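Local atomic coordinates of uncharacterized protein (Deinococcus radiodurans, PDB entry 3GG7), a protein that binds manganese and, as a member of the TatD-type family of metal-dependent hydrolases, probably cleaves ester bonds, though its own substrate is not established. Residues A[54-60]-A[81-87]; A[127-131]-A[150-156]; A[22-28]-A[209-213]; A[183-188]-A[219-225]. Where two conformers were deposited one is given. Numbering follows the deposited sequence.

Contact 1: A[54-60]-A[81-87]. With MN (manganese (II) ion), chain B.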
# COMPACT_ATOMS: atom_id res chain seq x y z
N TRP A 54 -7.20 -5.90 -8.06
CA TRP A 54 -5.81 -6.33 -8.29
C TRP A 54 -5.25 -6.78 -6.95
O TRP A 54 -5.07 -5.97 -6.03
CB TRP A 54 -5.00 -5.14 -8.81
CG TRP A 54 -5.48 -4.53 -10.10
CD1 TRP A 54 -6.52 -4.95 -10.90
CD2 TRP A 54 -4.91 -3.39 -10.77
NE1 TRP A 54 -6.61 -4.13 -12.01
CE2 TRP A 54 -5.64 -3.17 -11.95
CE3 TRP A 54 -3.84 -2.53 -10.47
CZ2 TRP A 54 -5.36 -2.12 -12.83
CZ3 TRP A 54 -3.55 -1.51 -11.35
CH2 TRP A 54 -4.32 -1.32 -12.53
N THR A 55 -4.97 -8.07 -6.84
CA THR A 55 -4.64 -8.66 -5.54
C THR A 55 -3.11 -8.71 -5.33
O THR A 55 -2.34 -9.08 -6.24
CB THR A 55 -5.23 -10.07 -5.41
OG1 THR A 55 -6.59 -10.10 -5.88
CG2 THR A 55 -5.18 -10.57 -3.96
N ALA A 56 -2.70 -8.31 -4.12
CA ALA A 56 -1.28 -8.25 -3.72
C ALA A 56 -1.03 -9.31 -2.63
O ALA A 56 -1.93 -9.64 -1.83
CB ALA A 56 -0.93 -6.85 -3.21
N LEU A 57 0.18 -9.88 -2.66
CA LEU A 57 0.64 -10.97 -1.81
C LEU A 57 1.48 -10.34 -0.70
O LEU A 57 2.52 -9.71 -0.96
CB LEU A 57 1.46 -11.95 -2.63
CG LEU A 57 2.05 -13.11 -1.86
CD1 LEU A 57 0.96 -14.06 -1.45
CD2 LEU A 57 3.05 -13.83 -2.80
N GLY A 58 1.05 -10.51 0.55
CA GLY A 58 1.63 -9.76 1.66
C GLY A 58 2.00 -10.59 2.86
O GLY A 58 1.79 -11.81 2.90
N PHE A 59 2.59 -9.90 3.83
CA PHE A 59 2.85 -10.46 5.16
C PHE A 59 3.04 -9.25 6.09
O PHE A 59 4.07 -8.59 6.08
CB PHE A 59 4.10 -11.32 5.17
CG PHE A 59 4.09 -12.41 6.21
CD1 PHE A 59 3.29 -12.35 7.35
CD2 PHE A 59 4.93 -13.47 6.08
CE1 PHE A 59 3.32 -13.37 8.30
CE2 PHE A 59 4.94 -14.50 7.01
CZ PHE A 59 4.14 -14.44 8.13
N HIS A 60 1.99 -8.91 6.79
CA HIS A 60 1.91 -7.65 7.54
C HIS A 60 2.79 -7.74 8.78
O HIS A 60 2.77 -8.75 9.49
CB HIS A 60 0.45 -7.42 7.91
CG HIS A 60 0.15 -6.05 8.43
ND1 HIS A 60 0.65 -5.60 9.64
CD2 HIS A 60 -0.65 -5.07 7.95
CE1 HIS A 60 0.18 -4.38 9.87
NE2 HIS A 60 -0.60 -4.03 8.86
N THR A 81 1.54 -13.01 -9.10
CA THR A 81 1.16 -11.61 -8.98
C THR A 81 2.32 -10.68 -9.21
O THR A 81 3.46 -11.01 -8.88
CB THR A 81 0.48 -11.29 -7.60
OG1 THR A 81 0.06 -9.92 -7.59
CG2 THR A 81 1.42 -11.55 -6.44
N ARG A 82 2.00 -9.49 -9.72
CA ARG A 82 2.99 -8.43 -9.86
C ARG A 82 3.02 -7.51 -8.64
O ARG A 82 3.87 -6.62 -8.57
CB ARG A 82 2.78 -7.65 -11.16
CG ARG A 82 1.62 -6.73 -11.25
CD ARG A 82 1.37 -6.22 -12.72
NE ARG A 82 1.07 -7.27 -13.71
CZ ARG A 82 1.71 -7.46 -14.88
NH1 ARG A 82 2.71 -6.68 -15.28
NH2 ARG A 82 1.35 -8.47 -15.67
N PHE A 83 2.12 -7.73 -7.67
CA PHE A 83 1.95 -6.82 -6.54
C PHE A 83 2.21 -7.54 -5.23
O PHE A 83 1.66 -8.64 -5.00
CB PHE A 83 0.55 -6.23 -6.48
CG PHE A 83 0.08 -5.60 -7.77
CD1 PHE A 83 0.52 -4.34 -8.15
CD2 PHE A 83 -0.83 -6.26 -8.58
CE1 PHE A 83 0.06 -3.78 -9.34
CE2 PHE A 83 -1.28 -5.71 -9.76
CZ PHE A 83 -0.83 -4.44 -10.12
N VAL A 84 3.03 -6.93 -4.39
CA VAL A 84 3.37 -7.44 -3.05
C VAL A 84 2.91 -6.43 -2.02
O VAL A 84 3.25 -5.25 -2.10
CB VAL A 84 4.89 -7.74 -2.93
CG1 VAL A 84 5.34 -7.91 -1.47
CG2 VAL A 84 5.18 -9.01 -3.77
N GLY A 85 2.11 -6.86 -1.04
CA GLY A 85 1.67 -5.99 0.05
C GLY A 85 0.49 -6.66 0.75
O GLY A 85 -0.19 -7.49 0.15
N GLU A 86 0.24 -6.32 2.02
CA GLU A 86 1.00 -5.32 2.77
C GLU A 86 2.23 -5.98 3.40
O GLU A 86 2.14 -7.06 4.00
CB GLU A 86 0.09 -4.77 3.88
CG GLU A 86 0.74 -3.68 4.71
CD GLU A 86 -0.25 -2.80 5.43
OE1 GLU A 86 -1.48 -3.07 5.35
OE2 GLU A 86 0.20 -1.83 6.07
N VAL A 87 3.39 -5.31 3.26
CA VAL A 87 4.66 -5.80 3.81
C VAL A 87 5.36 -4.62 4.48
O VAL A 87 4.99 -3.48 4.21
CB VAL A 87 5.58 -6.40 2.75
CG1 VAL A 87 4.95 -7.67 2.13
CG2 VAL A 87 5.91 -5.38 1.65
MN MN B . -3.07 -1.67 5.24
O HOH W 1 -2.48 -0.64 6.89
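Segments 54-60 and 81-87 run parallel along neighbouring strands of this TatD-type hydrolase's TIM barrel. Their backbones meet in a single bridge, Leu57 with Val84: Leu57 N donates to Phe83 O (3.0 Å), and Gly85 N donates to Leu57 O (2.9 Å). Further along, Phe59 N donates a hydrogen bond to Glu86 O (2.9 Å), past the cis peptide between Gly85 and Glu86. Gly58 sits so close to this corner that a CB would clash with Glu86 N. At the other end Thr81 OG1 donates to Thr55 O (2.9 Å) and accepts from Phe83 N in an ST turn. Nearby, Trp54 and Phe83 lie almost parallel but slid apart, Trp54 CE3 touching Phe83 CZ at 3.6 Å, while helix 227-243 packs on both through Leu242. The strand ends open on the metal site, where His7, His9 and Asp196 join Glu86. An acidic side chain suits this place: Glu86 OE2 is hydrogen-bonded to His124 and to a metal-bound water, and Glu86 OE1 binds MN at 2.1 Å.

Contact 2: A[127-131]-A[150-156]. With SO4 (sulfate ion), chain D.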
# COMPACT_ATOMS: atom_id res chain seq x y z
N ARG A 127 6.46 4.32 12.23
CA ARG A 127 7.48 4.38 13.29
C ARG A 127 8.78 3.62 12.99
O ARG A 127 9.55 3.33 13.90
CB ARG A 127 6.86 3.99 14.65
CG ARG A 127 5.72 4.89 15.07
CD ARG A 127 4.93 4.24 16.16
NE ARG A 127 4.00 5.16 16.81
CZ ARG A 127 3.06 4.78 17.67
NH1 ARG A 127 2.91 3.50 17.98
NH2 ARG A 127 2.26 5.70 18.22
N ALA A 128 9.02 3.33 11.72
CA ALA A 128 10.15 2.55 11.26
C ALA A 128 10.61 3.00 9.88
O ALA A 128 11.16 2.24 9.11
CB ALA A 128 9.79 1.07 11.25
N GLU A 129 10.40 4.29 9.59
CA GLU A 129 10.62 4.80 8.26
C GLU A 129 12.10 4.68 7.87
O GLU A 129 12.42 4.20 6.76
CB GLU A 129 10.09 6.24 8.15
CG GLU A 129 8.57 6.38 8.37
CD GLU A 129 8.13 6.53 9.82
OE1 GLU A 129 9.04 6.54 10.69
OE2 GLU A 129 6.89 6.62 10.09
N SER A 130 13.00 5.11 8.76
CA SER A 130 14.43 5.02 8.46
C SER A 130 14.89 3.58 8.25
O SER A 130 15.71 3.31 7.37
CB SER A 130 15.25 5.69 9.57
OG SER A 130 15.18 7.11 9.42
N GLU A 131 14.32 2.64 9.01
CA GLU A 131 14.71 1.24 8.90
C GLU A 131 14.17 0.65 7.60
O GLU A 131 14.85 -0.11 6.94
CB GLU A 131 14.23 0.42 10.10
CG GLU A 131 14.92 0.80 11.45
CD GLU A 131 14.58 2.18 11.97
OE1 GLU A 131 13.39 2.59 11.94
OE2 GLU A 131 15.53 2.89 12.43
N TYR A 150 2.42 7.17 4.52
CA TYR A 150 3.67 7.65 5.09
C TYR A 150 3.40 8.70 6.19
O TYR A 150 2.64 9.65 5.98
CB TYR A 150 4.58 8.21 4.00
CG TYR A 150 5.88 8.70 4.54
CD1 TYR A 150 6.93 7.84 4.75
CD2 TYR A 150 6.01 10.05 4.95
CE1 TYR A 150 8.14 8.30 5.33
CE2 TYR A 150 7.19 10.50 5.51
CZ TYR A 150 8.24 9.63 5.70
OH TYR A 150 9.41 10.08 6.27
N SER A 151 4.00 8.50 7.36
CA SER A 151 3.76 9.39 8.51
C SER A 151 5.06 9.73 9.25
O SER A 151 5.03 10.12 10.43
CB SER A 151 2.73 8.78 9.48
OG SER A 151 3.24 7.67 10.18
N GLY A 152 6.18 9.59 8.56
CA GLY A 152 7.49 9.92 9.12
C GLY A 152 7.82 11.38 8.92
O GLY A 152 6.94 12.20 8.60
N SER A 153 9.08 11.71 9.11
CA SER A 153 9.54 13.10 9.05
C SER A 153 9.70 13.55 7.61
O SER A 153 9.79 12.74 6.70
CB SER A 153 10.89 13.23 9.73
OG SER A 153 11.88 12.52 9.02
N VAL A 154 9.79 14.86 7.41
CA VAL A 154 10.09 15.38 6.08
C VAL A 154 11.51 15.06 5.64
O VAL A 154 11.75 14.82 4.46
CB VAL A 154 9.89 16.91 6.00
CG1 VAL A 154 10.21 17.40 4.57
CG2 VAL A 154 8.49 17.26 6.39
N THR A 155 12.45 15.05 6.60
CA THR A 155 13.80 14.58 6.33
C THR A 155 13.80 13.18 5.73
O THR A 155 14.47 12.92 4.74
CB THR A 155 14.67 14.54 7.60
OG1 THR A 155 14.73 15.85 8.17
CG2 THR A 155 16.08 14.07 7.27
N GLU A 156 13.08 12.27 6.37
CA GLU A 156 13.01 10.90 5.86
C GLU A 156 12.27 10.80 4.51
O GLU A 156 12.61 9.95 3.68
CB GLU A 156 12.35 9.99 6.90
CG GLU A 156 13.25 9.68 8.08
CD GLU A 156 12.50 9.24 9.32
OE1 GLU A 156 11.58 9.97 9.75
OE2 GLU A 156 12.85 8.18 9.87
S SO4 D . 10.95 16.95 10.16
O1 SO4 D . 10.91 18.34 10.60
O2 SO4 D . 9.58 16.52 9.87
O3 SO4 D . 11.82 16.77 9.01
O4 SO4 D . 11.43 16.11 11.27
O HOH W 2 5.37 5.96 8.03
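One direct hydrogen bond and one water bridge join these two helix starts. The direct bond runs from Ser130 OG to Glu156 OE2 (2.6 Å), a short reach that a small hydroxyl in the first turn of helix 129-138 can make. Glu156 also works within its own segment: its N donates to Ser153 OG (2.9 Å) and its OE1 accepts from Ser153 N (3.1 Å), forming a capping box. The water donates to Glu129 OE2 (2.6 Å) and accepts from Ser151 N (3.0 Å). Packing is slighter: Glu129 CG rests against Tyr150 CE1 at 3.6 Å, and Gly152 lets the chain pass close, since a CB there would run into Glu129 CG. Two acidic groups lie 4.2 Å apart, Glu129 OE1 to Glu156 OE2. Past the cap, a sulfate, probably from the crystallisation liquor, accepts from Val154 N and Thr155 N. Adjacent loops leading from barrel strands 119-124 and 143-148 into their helices are characteristic of the TIM barrel's catalytic, C-terminal strand side.

Contact 3: A[22-28]-A[209-213]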
# COMPACT_ATOMS: atom_id res chain seq x y z
N ALA A 22 -19.18 -3.79 -5.43
CA ALA A 22 -19.43 -2.36 -5.42
C ALA A 22 -18.31 -1.57 -6.12
O ALA A 22 -18.55 -0.55 -6.76
CB ALA A 22 -19.59 -1.88 -3.98
N CYS A 23 -17.08 -2.06 -5.99
CA CYS A 23 -15.96 -1.48 -6.73
C CYS A 23 -16.09 -1.70 -8.23
O CYS A 23 -15.91 -0.78 -9.02
CB CYS A 23 -14.62 -2.05 -6.22
SG CYS A 23 -14.21 -1.56 -4.53
N GLU A 24 -16.46 -2.91 -8.63
CA GLU A 24 -16.72 -3.13 -10.06
C GLU A 24 -17.84 -2.28 -10.64
O GLU A 24 -17.73 -1.78 -11.76
CB GLU A 24 -17.06 -4.58 -10.35
CG GLU A 24 -15.91 -5.50 -10.41
CD GLU A 24 -14.80 -5.11 -11.41
OE1 GLU A 24 -15.00 -4.48 -12.48
OE2 GLU A 24 -13.69 -5.47 -11.05
N GLU A 25 -18.93 -2.12 -9.89
CA GLU A 25 -20.03 -1.28 -10.35
C GLU A 25 -19.55 0.14 -10.61
O GLU A 25 -20.00 0.79 -11.56
CB GLU A 25 -21.19 -1.29 -9.33
CG GLU A 25 -21.97 -2.61 -9.30
CD GLU A 25 -22.75 -2.84 -7.99
OE1 GLU A 25 -22.68 -2.02 -7.05
OE2 GLU A 25 -23.41 -3.89 -7.88
N ARG A 26 -18.62 0.62 -9.79
CA ARG A 26 -18.08 1.97 -9.92
C ARG A 26 -16.88 2.04 -10.84
O ARG A 26 -16.34 3.12 -11.06
CB ARG A 26 -17.65 2.45 -8.53
CG ARG A 26 -18.80 2.68 -7.57
CD ARG A 26 -18.26 2.97 -6.17
NE ARG A 26 -19.29 3.58 -5.33
CZ ARG A 26 -20.27 2.91 -4.74
NH1 ARG A 26 -20.38 1.60 -4.87
NH2 ARG A 26 -21.15 3.58 -4.01
N GLN A 27 -16.45 0.90 -11.38
CA GLN A 27 -15.19 0.79 -12.10
C GLN A 27 -14.05 1.47 -11.33
O GLN A 27 -13.24 2.24 -11.88
CB GLN A 27 -15.34 1.29 -13.54
CG GLN A 27 -16.53 0.61 -14.21
CD GLN A 27 -16.31 0.25 -15.67
OE1 GLN A 27 -16.62 1.04 -16.55
NE2 GLN A 27 -15.81 -0.96 -15.92
N LEU A 28 -13.99 1.13 -10.04
CA LEU A 28 -13.01 1.67 -9.10
C LEU A 28 -11.91 0.62 -8.94
O LEU A 28 -12.18 -0.50 -8.49
CB LEU A 28 -13.69 1.98 -7.76
CG LEU A 28 -12.96 2.90 -6.80
CD1 LEU A 28 -13.94 3.52 -5.78
CD2 LEU A 28 -11.83 2.20 -6.10
N PRO A 209 -13.68 1.70 -0.08
CA PRO A 209 -12.81 2.16 -1.17
C PRO A 209 -13.25 3.45 -1.85
O PRO A 209 -12.40 4.28 -2.24
CB PRO A 209 -12.81 0.98 -2.15
CG PRO A 209 -13.09 -0.20 -1.30
CD PRO A 209 -14.00 0.28 -0.19
N TRP A 210 -14.55 3.66 -1.98
CA TRP A 210 -15.02 4.82 -2.69
C TRP A 210 -14.92 6.10 -1.85
O TRP A 210 -15.15 7.20 -2.37
CB TRP A 210 -16.43 4.59 -3.29
CG TRP A 210 -17.41 3.88 -2.43
CD1 TRP A 210 -18.40 4.44 -1.67
CD2 TRP A 210 -17.55 2.46 -2.26
NE1 TRP A 210 -19.13 3.48 -1.05
CE2 TRP A 210 -18.63 2.25 -1.39
CE3 TRP A 210 -16.85 1.35 -2.76
CZ2 TRP A 210 -19.03 0.97 -0.99
CZ3 TRP A 210 -17.25 0.09 -2.38
CH2 TRP A 210 -18.32 -0.10 -1.49
N ASP A 211 -14.50 5.99 -0.59
CA ASP A 211 -14.16 7.17 0.21
C ASP A 211 -12.89 7.83 -0.32
O ASP A 211 -12.48 8.91 0.14
CB ASP A 211 -13.93 6.81 1.69
CG ASP A 211 -15.18 6.43 2.43
OD1 ASP A 211 -16.27 6.98 2.13
OD2 ASP A 211 -15.10 5.59 3.35
N VAL A 212 -12.22 7.16 -1.26
CA VAL A 212 -11.05 7.73 -1.94
C VAL A 212 -11.42 8.99 -2.73
O VAL A 212 -10.53 9.80 -2.98
CB VAL A 212 -10.30 6.66 -2.82
CG1 VAL A 212 -10.95 6.45 -4.17
CG2 VAL A 212 -8.82 7.02 -2.99
N LYS A 213 -12.69 9.16 -3.09
CA LYS A 213 -13.16 10.45 -3.65
C LYS A 213 -12.74 11.62 -2.76
O LYS A 213 -12.35 12.68 -3.27
CB LYS A 213 -14.69 10.44 -3.84
CG LYS A 213 -15.18 11.58 -4.73
CD LYS A 213 -16.62 11.39 -5.16
CE LYS A 213 -17.10 12.61 -5.96
NZ LYS A 213 -18.43 12.38 -6.64
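Trp210, Leu28 and Arg26 carry most of this contact, which joins the end of helix 16-25 and the turn into strand 29-32 to the 3-10 segment leading into helix 212-223 of the TIM barrel. Trp210 buries the largest area, its broad indole meeting an alanine, a sulfur and a guanidinium. Ala22, whose small CB allows close approach, lies 3.3 Å from Trp210 CH2, and Cys23 SG comes to the ring edge, 4.1 Å from Trp210 CZ3, a sulfur-aromatic contact. Leu28 supplies the aliphatic part: its CD1 touches Trp210 CA at 3.5 Å, and its CD2 reaches Pro209 CB at 4.2 Å. The chain arrives at Leu28 through a Schellman motif, in which Gln27 takes positive phi and Leu28 N bonds back to Cys23 O (2.9 Å). Pro209 packs on Cys23 SG through CG (3.7 Å) and meets Val30 and Val8 of the barrel strands. Arg26 has a long side chain that can fold back over an aromatic face, Arg26 NH1 making a weak bond to Ala22 O (3.4 Å). Its guanidinium lies flat on the indole, planes at 10°, with Arg26 CZ 3.6 Å from the centroid of the five-membered ring of Trp210, a cation-pi stack.

Contact 4: A[183-188]-A[219-225]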
# COMPACT_ATOMS: atom_id res chain seq x y z
N ILE A 183 2.73 15.84 1.68
CA ILE A 183 2.25 15.78 0.29
C ILE A 183 2.89 16.86 -0.59
O ILE A 183 3.31 16.58 -1.71
CB ILE A 183 0.70 15.85 0.25
CG1 ILE A 183 0.10 14.55 0.85
CG2 ILE A 183 0.20 16.09 -1.19
CD1 ILE A 183 -1.41 14.60 1.10
N ARG A 184 3.04 18.08 -0.06
CA ARG A 184 3.68 19.15 -0.84
C ARG A 184 5.14 18.87 -1.26
O ARG A 184 5.60 19.37 -2.29
CB ARG A 184 3.60 20.49 -0.10
CG ARG A 184 2.20 21.03 -0.04
CD ARG A 184 2.16 22.46 0.45
NE ARG A 184 0.90 22.69 1.15
CZ ARG A 184 0.72 22.58 2.46
NH1 ARG A 184 1.72 22.28 3.28
NH2 ARG A 184 -0.49 22.79 2.95
N SER A 185 5.85 18.04 -0.49
CA SER A 185 7.21 17.63 -0.85
C SER A 185 7.32 16.46 -1.85
O SER A 185 8.39 16.19 -2.42
CB SER A 185 8.01 17.32 0.41
OG SER A 185 8.19 18.51 1.14
N MET A 186 6.19 15.80 -2.11
CA MET A 186 6.17 14.64 -2.99
C MET A 186 6.06 15.07 -4.45
O MET A 186 5.25 15.94 -4.78
CB MET A 186 4.95 13.76 -2.65
CG MET A 186 4.95 13.15 -1.25
SD MET A 186 3.40 12.21 -0.91
CE MET A 186 3.67 11.74 0.78
N PRO A 187 6.87 14.46 -5.34
CA PRO A 187 6.65 14.70 -6.76
C PRO A 187 5.26 14.20 -7.15
O PRO A 187 4.86 13.08 -6.77
CB PRO A 187 7.76 13.89 -7.45
CG PRO A 187 8.41 13.11 -6.40
CD PRO A 187 7.98 13.53 -5.09
N ARG A 188 4.51 15.02 -7.89
CA ARG A 188 3.13 14.67 -8.20
C ARG A 188 3.03 13.45 -9.07
O ARG A 188 1.99 12.78 -9.04
CB ARG A 188 2.39 15.84 -8.87
CG ARG A 188 2.20 17.01 -7.95
CD ARG A 188 1.34 18.08 -8.56
NE ARG A 188 1.27 19.27 -7.72
CZ ARG A 188 0.64 20.39 -8.07
NH1 ARG A 188 0.05 20.50 -9.26
NH2 ARG A 188 0.61 21.41 -7.22
N LEU A 219 -6.54 16.36 -2.39
CA LEU A 219 -5.41 16.67 -3.26
C LEU A 219 -5.71 17.85 -4.19
O LEU A 219 -4.81 18.62 -4.52
CB LEU A 219 -5.02 15.45 -4.10
CG LEU A 219 -4.22 14.35 -3.40
CD1 LEU A 219 -4.04 13.13 -4.36
CD2 LEU A 219 -2.87 14.88 -2.91
N SER A 220 -6.95 17.96 -4.65
CA SER A 220 -7.38 19.11 -5.48
C SER A 220 -7.07 20.42 -4.74
O SER A 220 -6.57 21.38 -5.33
CB SER A 220 -8.88 19.00 -5.80
OG SER A 220 -9.36 20.16 -6.48
N LYS A 221 -7.36 20.43 -3.44
CA LYS A 221 -7.13 21.62 -2.61
C LYS A 221 -5.65 21.89 -2.37
O LYS A 221 -5.19 23.04 -2.48
CB LYS A 221 -7.83 21.46 -1.26
CG LYS A 221 -9.35 21.43 -1.31
CD LYS A 221 -9.91 21.25 0.10
CE LYS A 221 -11.44 21.23 0.13
NZ LYS A 221 -12.00 21.94 1.32
N ILE A 222 -4.91 20.84 -2.03
CA ILE A 222 -3.48 20.97 -1.76
C ILE A 222 -2.70 21.35 -3.01
O ILE A 222 -1.83 22.22 -2.96
CB ILE A 222 -2.91 19.68 -1.14
CG1 ILE A 222 -3.53 19.43 0.23
CG2 ILE A 222 -1.41 19.78 -0.99
CD1 ILE A 222 -3.31 18.03 0.78
N TRP A 223 -3.01 20.70 -4.14
CA TRP A 223 -2.31 20.97 -5.39
C TRP A 223 -2.86 22.21 -6.10
O TRP A 223 -2.23 22.74 -7.02
CB TRP A 223 -2.42 19.78 -6.34
CG TRP A 223 -1.61 18.56 -5.94
CD1 TRP A 223 -0.65 18.47 -4.97
CD2 TRP A 223 -1.68 17.28 -6.56
NE1 TRP A 223 -0.13 17.19 -4.94
CE2 TRP A 223 -0.74 16.45 -5.91
CE3 TRP A 223 -2.44 16.74 -7.60
CZ2 TRP A 223 -0.55 15.12 -6.27
CZ3 TRP A 223 -2.25 15.41 -7.95
CH2 TRP A 223 -1.31 14.62 -7.30
N GLN A 224 -4.05 22.64 -5.69
CA GLN A 224 -4.79 23.73 -6.33
C GLN A 224 -5.06 23.48 -7.82
O GLN A 224 -4.84 24.35 -8.67
CB GLN A 224 -4.12 25.09 -6.05
CG GLN A 224 -4.15 25.43 -4.55
CD GLN A 224 -3.45 26.74 -4.19
OE1 GLN A 224 -2.25 26.91 -4.40
NE2 GLN A 224 -4.21 27.65 -3.62
N ILE A 225 -5.53 22.27 -8.13
CA ILE A 225 -6.04 21.93 -9.46
C ILE A 225 -7.41 21.25 -9.31
O ILE A 225 -7.76 20.80 -8.21
CB ILE A 225 -5.06 21.05 -10.28
CG1 ILE A 225 -4.98 19.63 -9.72
CG2 ILE A 225 -3.67 21.69 -10.31
CD1 ILE A 225 -4.02 18.73 -10.49
O HOH W 3 2.41 16.08 -4.27
O HOH W 4 -1.17 23.58 -0.45
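A helix-to-helix contact on the outside of the barrel joins the C-terminal ends of helix 177-185 and helix 212-223, together with the chain following each. Its inner part is apolar: Ile183 CG2 meets Leu219 CD2 at 3.7 Å and Ile183 CD1 meets Ile222 CD1 at 3.9 Å, branched side chains suited to filling the gap between helices. Buried Trp223 continues the apolar surface, and the long, exposed Arg188 lays its guanidinium over the indole, planes at 18°, with Arg188 CD 3.7 Å from the centroid of the five-membered ring of Trp223 in a CH-pi contact. Arg188 NH2 adds a weak hydrogen bond to Trp223 O (3.1 Å). Two waters fill the polar gaps: one bridges Trp223 NE1 to Ile183 O and Met186 O, the other Arg184 NE to Ile222 O. Val191 and, from helix 227-243, Val230 back Trp223. The contact lies away from the metal site, and such packing of helices around the strands is typical of the outer layer of a TIM barrel.

In the fold
All four contacts belong to a single TIM-barrel domain. Contact 1 lies nearest the middle, about 8 Å from the chain's centre, linking the three-strand and five-strand parts of the barrel at the manganese site; the others lie further out. Along the chain, contacts 1 and 2 follow one another inside the loop closed by contact 3, which brings the end of helix 16-25 to the start of helix 212-223. Contact 4 uses the same helix, so contacts 3 and 4 cross in sequence, with centres about 22 Å apart. Contacts 2 and 4 touch, through Val154 and Ser185. Contact 3 thus packs the N-terminal part of the chain against its C-terminal part, while contact 1 supplies a metal ligand.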